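Local coordinates for protein DNA helicase RecQ (Deinococcus radiodurans, PDB 4Q48) that probably couples ATP hydrolysis to the unwinding of duplex DNA with 3'-5' polarity, this chain holding the helicase, zinc-binding and RQC regions of the longer protein, at residues 216-221 and 340-345; 309-314 and 335-340. All blocks are in the same frame, centred on the assembly; numbering follows the deposited sequence.

How the interactions relate
Both interactions belong to the parallel sheet of the second RecA-like helicase domain and share Tyr340, with centres about 9 Å apart. Interaction 2 pairs strand 334-340 with its inner neighbour 305-310, and interaction 1 pairs its end with the outermost strand 212-218 and passes on to helix 342-354. Along the chain, interaction 2 is nested in the loop that interaction 1 closes. They touch through Gly217 N and Met338 O at 2.7 Å and through Lys219 NZ and Leu311 O at 2.6 Å, both probable hydrogen bonds. The side chain of Val216 lies about 11 Å from the zinc ion bound by Cys381, Cys398, Cys401 and Cys404.

Interaction 1: 216-221 and 340-345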
loop_
_atom_site.group_PDB
_atom_site.type_symbol
_atom_site.label_atom_id
_atom_site.label_comp_id
_atom_site.label_asym_id
_atom_site.label_seq_id
_atom_site.Cartn_x
_atom_site.Cartn_y
_atom_site.Cartn_z
ATOM N N VAL A 216 -7.643 -9.057 14.529
ATOM C CA VAL A 216 -7.899 -10.191 13.656
ATOM C C VAL A 216 -8.051 -11.411 14.563
ATOM O O VAL A 216 -7.323 -11.556 15.532
ATOM C CB VAL A 216 -6.759 -10.400 12.630
ATOM C CG1 VAL A 216 -7.085 -11.540 11.715
ATOM C CG2 VAL A 216 -6.508 -9.122 11.822
ATOM N N GLY A 217 -9.016 -12.269 14.280
ATOM C CA GLY A 217 -9.216 -13.445 15.097
ATOM C C GLY A 217 -9.870 -14.540 14.277
ATOM O O GLY A 217 -10.245 -14.312 13.104
ATOM N N LEU A 218 -10.074 -15.703 14.908
ATOM C CA LEU A 218 -10.529 -16.898 14.191
ATOM C C LEU A 218 -12.037 -16.894 13.974
ATOM O O LEU A 218 -12.778 -16.636 14.891
ATOM C CB LEU A 218 -10.108 -18.152 14.976
ATOM C CG LEU A 218 -10.702 -19.488 14.505
ATOM C CD1 LEU A 218 -10.432 -19.700 13.047
ATOM C CD2 LEU A 218 -10.198 -20.677 15.330
ATOM N N LYS A 219 -12.474 -17.186 12.749
ATOM C CA LYS A 219 -13.907 -17.242 12.412
ATOM C C LYS A 219 -14.613 -18.368 13.143
ATOM O O LYS A 219 -14.153 -19.502 13.111
ATOM C CB LYS A 219 -14.086 -17.401 10.903
ATOM C CG LYS A 219 -15.522 -17.434 10.436
ATOM C CD LYS A 219 -15.745 -16.465 9.294
ATOM C CE LYS A 219 -15.240 -16.972 8.016
ATOM N NZ LYS A 219 -15.363 -15.928 6.964
ATOM N N ASP A 220 -15.747 -18.087 13.761
ATOM C CA ASP A 220 -16.511 -19.144 14.458
ATOM C C ASP A 220 -17.983 -18.750 14.711
ATOM O O ASP A 220 -18.310 -18.236 15.778
ATOM C CB ASP A 220 -15.847 -19.492 15.799
ATOM C CG ASP A 220 -16.562 -20.621 16.507
ATOM O OD1 ASP A 220 -17.409 -21.277 15.846
ATOM O OD2 ASP A 220 -16.317 -20.825 17.722
ATOM N N SER A 221 -18.863 -19.083 13.770
ATOM C CA SER A 221 -20.185 -18.460 13.686
ATOM C C SER A 221 -19.967 -16.967 13.503
ATOM O O SER A 221 -20.193 -16.189 14.421
ATOM C CB SER A 221 -21.082 -18.745 14.918
ATOM O OG SER A 221 -21.463 -20.118 15.046
ATOM N N TYR A 340 -11.472 -14.644 10.179
ATOM C CA TYR A 340 -11.272 -15.427 8.995
ATOM C C TYR A 340 -11.003 -16.829 9.512
ATOM O O TYR A 340 -10.586 -17.013 10.668
ATOM C CB TYR A 340 -10.109 -14.871 8.156
ATOM C CG TYR A 340 -8.744 -15.286 8.658
ATOM C CD1 TYR A 340 -8.211 -14.750 9.817
ATOM C CD2 TYR A 340 -7.987 -16.220 7.956
ATOM C CE1 TYR A 340 -6.969 -15.151 10.263
ATOM C CE2 TYR A 340 -6.755 -16.615 8.391
ATOM C CZ TYR A 340 -6.261 -16.093 9.537
ATOM O OH TYR A 340 -5.039 -16.511 9.956
ATOM N N GLY A 341 -11.257 -17.820 8.675
ATOM C CA GLY A 341 -10.988 -19.183 9.064
ATOM C C GLY A 341 -10.260 -20.009 8.026
ATOM O O GLY A 341 -9.902 -19.530 6.935
ATOM N N LEU A 342 -9.921 -21.216 8.465
ATOM C CA LEU A 342 -10.300 -22.434 7.757
ATOM C C LEU A 342 -10.423 -22.376 6.241
ATOM O O LEU A 342 -9.457 -22.417 5.472
ATOM C CB LEU A 342 -11.705 -22.857 8.257
ATOM C CG LEU A 342 -12.114 -23.582 9.535
ATOM C CD1 LEU A 342 -11.870 -22.729 10.793
ATOM C CD2 LEU A 342 -13.582 -23.940 9.385
ATOM N N SER A 343 -11.701 -22.269 5.882
ATOM C CA SER A 343 -12.233 -22.331 4.548
ATOM C C SER A 343 -11.992 -21.077 3.740
ATOM O O SER A 343 -12.032 -21.123 2.503
ATOM C CB SER A 343 -13.740 -22.596 4.627
ATOM O OG SER A 343 -14.422 -21.471 5.165
ATOM N N ASP A 344 -11.771 -19.958 4.422
ATOM C CA ASP A 344 -11.527 -18.727 3.691
ATOM C C ASP A 344 -10.229 -18.821 2.914
ATOM O O ASP A 344 -10.207 -18.471 1.731
ATOM C CB ASP A 344 -11.468 -17.507 4.619
ATOM C CG ASP A 344 -12.710 -17.340 5.468
ATOM O OD1 ASP A 344 -13.775 -17.917 5.146
ATOM O OD2 ASP A 344 -12.598 -16.636 6.488
ATOM N N VAL A 345 -9.173 -19.340 3.544
ATOM C CA VAL A 345 -7.877 -19.422 2.877
ATOM C C VAL A 345 -7.915 -20.454 1.775
ATOM O O VAL A 345 -7.391 -20.227 0.678
ATOM C CB VAL A 345 -6.737 -19.764 3.836
ATOM C CG1 VAL A 345 -5.399 -19.842 3.055
ATOM C CG2 VAL A 345 -6.664 -18.739 4.967
#
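Where the parallel sheet of the second RecA-like domain gives way to the zinc-binding region, the outermost strand 212-218 runs beside the last residue of strand 334-340, and the chain then enters helix 342-354. Two backbone bonds hold the strand ends in parallel register, with Tyr340 set between Gly217 and Lys219. Tyr340 N gives its hydrogen to Gly217 O at 3.2 Å, nearly along the C=O axis. Tyr340 O takes the bond from Lys219 N at 2.8 Å, with the donor 62° out of the carbonyl plane rather than on a lone pair.

Lys219 carries the side-chain part of the contact. Its CB passes 3.6 Å from Gly341 N, and the lack of a side chain at Gly341 suits this close passage. With CG anti to the backbone N, bends at chi2 (130°) and chi3 (77°) then bring NZ to Asp344. There Lys219 NZ forms a salt bridge, meeting the syn lone pair of Asp344 OD2 at 2.9 Å. The same oxygen, Asp344 OD2, accepts Gly341 N at 2.8 Å from above the carboxylate plane, so two donors grip it and restrict the rotation of the carboxylate. The lysine's charge, helped by the Gly341 N-H, would probably help keep Asp344 ionised. Lys219 NZ also bonds Leu311 O, which ties the lysine to the loop just after strand 305-310.

Beside the polar centre, Leu218 CD1 meets Leu342 CD1 at 4.0 Å, the side chains crossing at about a right angle. The tyrosine ring gives the branched Val216 an apolar surface, Val216 CG1 coming obliquely to Tyr340 CE1 at 3.9 Å. Val216 and Tyr340 also pack against Cys376 of helix 359-376. Asp402 binds Val216 N, while Gln225 of helix 222-233 holds Leu218 O and Asp220 N.

Interaction 2: 309-314 and 335-340; sequences AHLDLP and TAWMVY
Met338, Trp337 and His310 bear much of this buried contact, in which strands 305-310 and 334-340, the two strands of a beta-alpha-beta unit, run parallel as neighbours in the sheet of the second RecA-like helicase domain. His310 is gripped through its backbone on both sides of its CA. His310 N bonds Trp337 O at 2.8 Å in the carbonyl plane, and Val339 N bonds His310 O at 3.1 Å nearly along the C=O axis.

Met338 and His310 share one face of the sheet. The Met338 chain passes His310 CB, its CG 3.5 Å from it. Extended chi1 (169°) and chi2 bring Met338 SD to Pro314 CD, tip to tip at 3.7 Å, and the bend at chi3 then turns CE aside. A flexible, unbranched thioether suits this site between a ring and a proline. The imidazole suits its place by offering NE2 to Glu323 while its flat ring meets those of Tyr242 and Tyr320.

Trp337 occupies the other face with Ala309. Its broad indole can serve several partners at once: Ala309 CB comes obliquely, 4.0 Å from Trp337 CE3, Leu311 CD2 meets the ring's edge at CZ3, and Val339 CG1 lies 3.9 Å above one indole face, toward the rim. At the strand's end Leu313 CD2 packs on Tyr340 CB at 3.8 Å.

Helix 222-233 lies over the Trp337 face, where Phe229 stacks on the indole and Leu226 touches Ala309 and Leu311. On the His310 face sit the crossover helix 317-324 and helix 359-376, the latter through Cys376 against Met338.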
loop_
_atom_site.group_PDB
_atom_site.type_symbol
_atom_site.label_atom_id
_atom_site.label_comp_id
_atom_site.label_asym_id
_atom_site.label_seq_id
_atom_site.Cartn_x
_atom_site.Cartn_y
_atom_site.Cartn_z
ATOM N N ALA A 309 -15.799 -3.990 10.104
ATOM C CA ALA A 309 -15.791 -5.426 10.289
ATOM C C ALA A 309 -15.485 -6.158 8.997
ATOM O O ALA A 309 -16.117 -5.906 7.972
ATOM C CB ALA A 309 -17.134 -5.888 10.838
ATOM N N HIS A 310 -14.556 -7.113 9.056
ATOM C CA HIS A 310 -14.313 -7.976 7.909
ATOM C C HIS A 310 -14.774 -9.394 8.226
ATOM O O HIS A 310 -14.263 -10.029 9.150
ATOM C CB HIS A 310 -12.838 -7.947 7.516
ATOM C CG HIS A 310 -12.464 -6.766 6.670
ATOM N ND1 HIS A 310 -11.949 -5.599 7.199
ATOM C CD2 HIS A 310 -12.543 -6.571 5.331
ATOM C CE1 HIS A 310 -11.720 -4.743 6.218
ATOM N NE2 HIS A 310 -12.067 -5.311 5.075
ATOM N N LEU A 311 -15.743 -9.890 7.459
ATOM C CA LEU A 311 -16.308 -11.202 7.734
ATOM C C LEU A 311 -15.725 -12.205 6.750
ATOM O O LEU A 311 -16.029 -13.406 6.788
ATOM C CB LEU A 311 -17.828 -11.143 7.625
ATOM C CG LEU A 311 -18.504 -10.639 8.897
ATOM C CD1 LEU A 311 -20.000 -10.449 8.686
ATOM C CD2 LEU A 311 -18.241 -11.553 10.064
ATOM N N ASP A 312 -14.866 -11.692 5.876
ATOM C CA ASP A 312 -14.090 -12.504 4.953
ATOM C C ASP A 312 -12.744 -11.825 4.756
ATOM O O ASP A 312 -12.572 -10.647 5.097
ATOM C CB ASP A 312 -14.776 -12.679 3.581
ATOM C CG ASP A 312 -16.133 -13.337 3.666
ATOM O OD1 ASP A 312 -16.222 -14.488 4.152
ATOM O OD2 ASP A 312 -17.111 -12.706 3.206
ATOM N N LEU A 313 -11.786 -12.572 4.221
ATOM C CA LEU A 313 -10.491 -12.005 3.908
ATOM C C LEU A 313 -10.619 -10.974 2.809
ATOM O O LEU A 313 -11.290 -11.212 1.799
ATOM C CB LEU A 313 -9.518 -13.089 3.496
ATOM C CG LEU A 313 -8.876 -13.851 4.638
ATOM C CD1 LEU A 313 -7.925 -14.888 4.044
ATOM C CD2 LEU A 313 -8.156 -12.885 5.562
ATOM N N PRO A 314 -9.959 -9.826 2.988
ATOM C CA PRO A 314 -9.881 -8.845 1.910
ATOM C C PRO A 314 -9.033 -9.409 0.776
ATOM O O PRO A 314 -8.443 -10.467 0.967
ATOM C CB PRO A 314 -9.196 -7.655 2.565
ATOM C CG PRO A 314 -9.056 -7.997 4.002
ATOM C CD PRO A 314 -9.119 -9.448 4.131
ATOM N N THR A 335 -12.640 0.668 15.998
ATOM C CA THR A 335 -12.103 -0.685 15.963
ATOM C C THR A 335 -12.142 -1.252 14.559
ATOM O O THR A 335 -13.148 -1.133 13.864
ATOM C CB THR A 335 -12.902 -1.664 16.835
ATOM O OG1 THR A 335 -13.228 -1.091 18.116
ATOM C CG2 THR A 335 -12.139 -2.992 16.957
ATOM N N ALA A 336 -11.057 -1.875 14.133
ATOM C CA ALA A 336 -11.116 -2.692 12.941
ATOM C C ALA A 336 -11.075 -4.109 13.436
ATOM O O ALA A 336 -10.142 -4.486 14.144
ATOM C CB ALA A 336 -9.990 -2.385 12.000
ATOM N N TRP A 337 -12.127 -4.861 13.109
ATOM C CA TRP A 337 -12.398 -6.197 13.640
ATOM C C TRP A 337 -12.565 -7.167 12.478
ATOM O O TRP A 337 -13.412 -6.943 11.598
ATOM C CB TRP A 337 -13.655 -6.127 14.471
ATOM C CG TRP A 337 -14.179 -7.357 15.144
ATOM C CD1 TRP A 337 -14.053 -7.675 16.465
ATOM C CD2 TRP A 337 -15.022 -8.369 14.564
ATOM N NE1 TRP A 337 -14.741 -8.841 16.741
ATOM C CE2 TRP A 337 -15.343 -9.288 15.592
ATOM C CE3 TRP A 337 -15.534 -8.590 13.278
ATOM C CZ2 TRP A 337 -16.141 -10.420 15.371
ATOM C CZ3 TRP A 337 -16.314 -9.728 13.058
ATOM C CH2 TRP A 337 -16.620 -10.616 14.109
ATOM N N MET A 338 -11.742 -8.216 12.433
ATOM C CA MET A 338 -11.816 -9.197 11.342
ATOM C C MET A 338 -11.663 -10.643 11.830
ATOM O O MET A 338 -10.793 -10.990 12.651
ATOM C CB MET A 338 -10.770 -8.913 10.258
ATOM C CG MET A 338 -10.606 -10.048 9.225
ATOM S SD MET A 338 -9.513 -9.694 7.815
ATOM C CE MET A 338 -7.900 -9.723 8.568
ATOM N N VAL A 339 -12.524 -11.490 11.287
ATOM C CA VAL A 339 -12.417 -12.910 11.518
ATOM C C VAL A 339 -12.278 -13.603 10.178
ATOM O O VAL A 339 -12.856 -13.202 9.172
ATOM C CB VAL A 339 -13.636 -13.492 12.284
ATOM C CG1 VAL A 339 -13.564 -13.166 13.786
ATOM C CG2 VAL A 339 -14.957 -13.062 11.624
ATOM N N TYR A 340 -11.472 -14.644 10.179
ATOM C CA TYR A 340 -11.272 -15.427 8.995
ATOM C C TYR A 340 -11.003 -16.829 9.512
ATOM O O TYR A 340 -10.586 -17.013 10.668
ATOM C CB TYR A 340 -10.109 -14.871 8.156
ATOM C CG TYR A 340 -8.744 -15.286 8.658
ATOM C CD1 TYR A 340 -8.211 -14.750 9.817
ATOM C CD2 TYR A 340 -7.987 -16.220 7.956
ATOM C CE1 TYR A 340 -6.969 -15.151 10.263
ATOM C CE2 TYR A 340 -6.755 -16.615 8.391
ATOM C CZ TYR A 340 -6.261 -16.093 9.537
ATOM O OH TYR A 340 -5.039 -16.511 9.956
#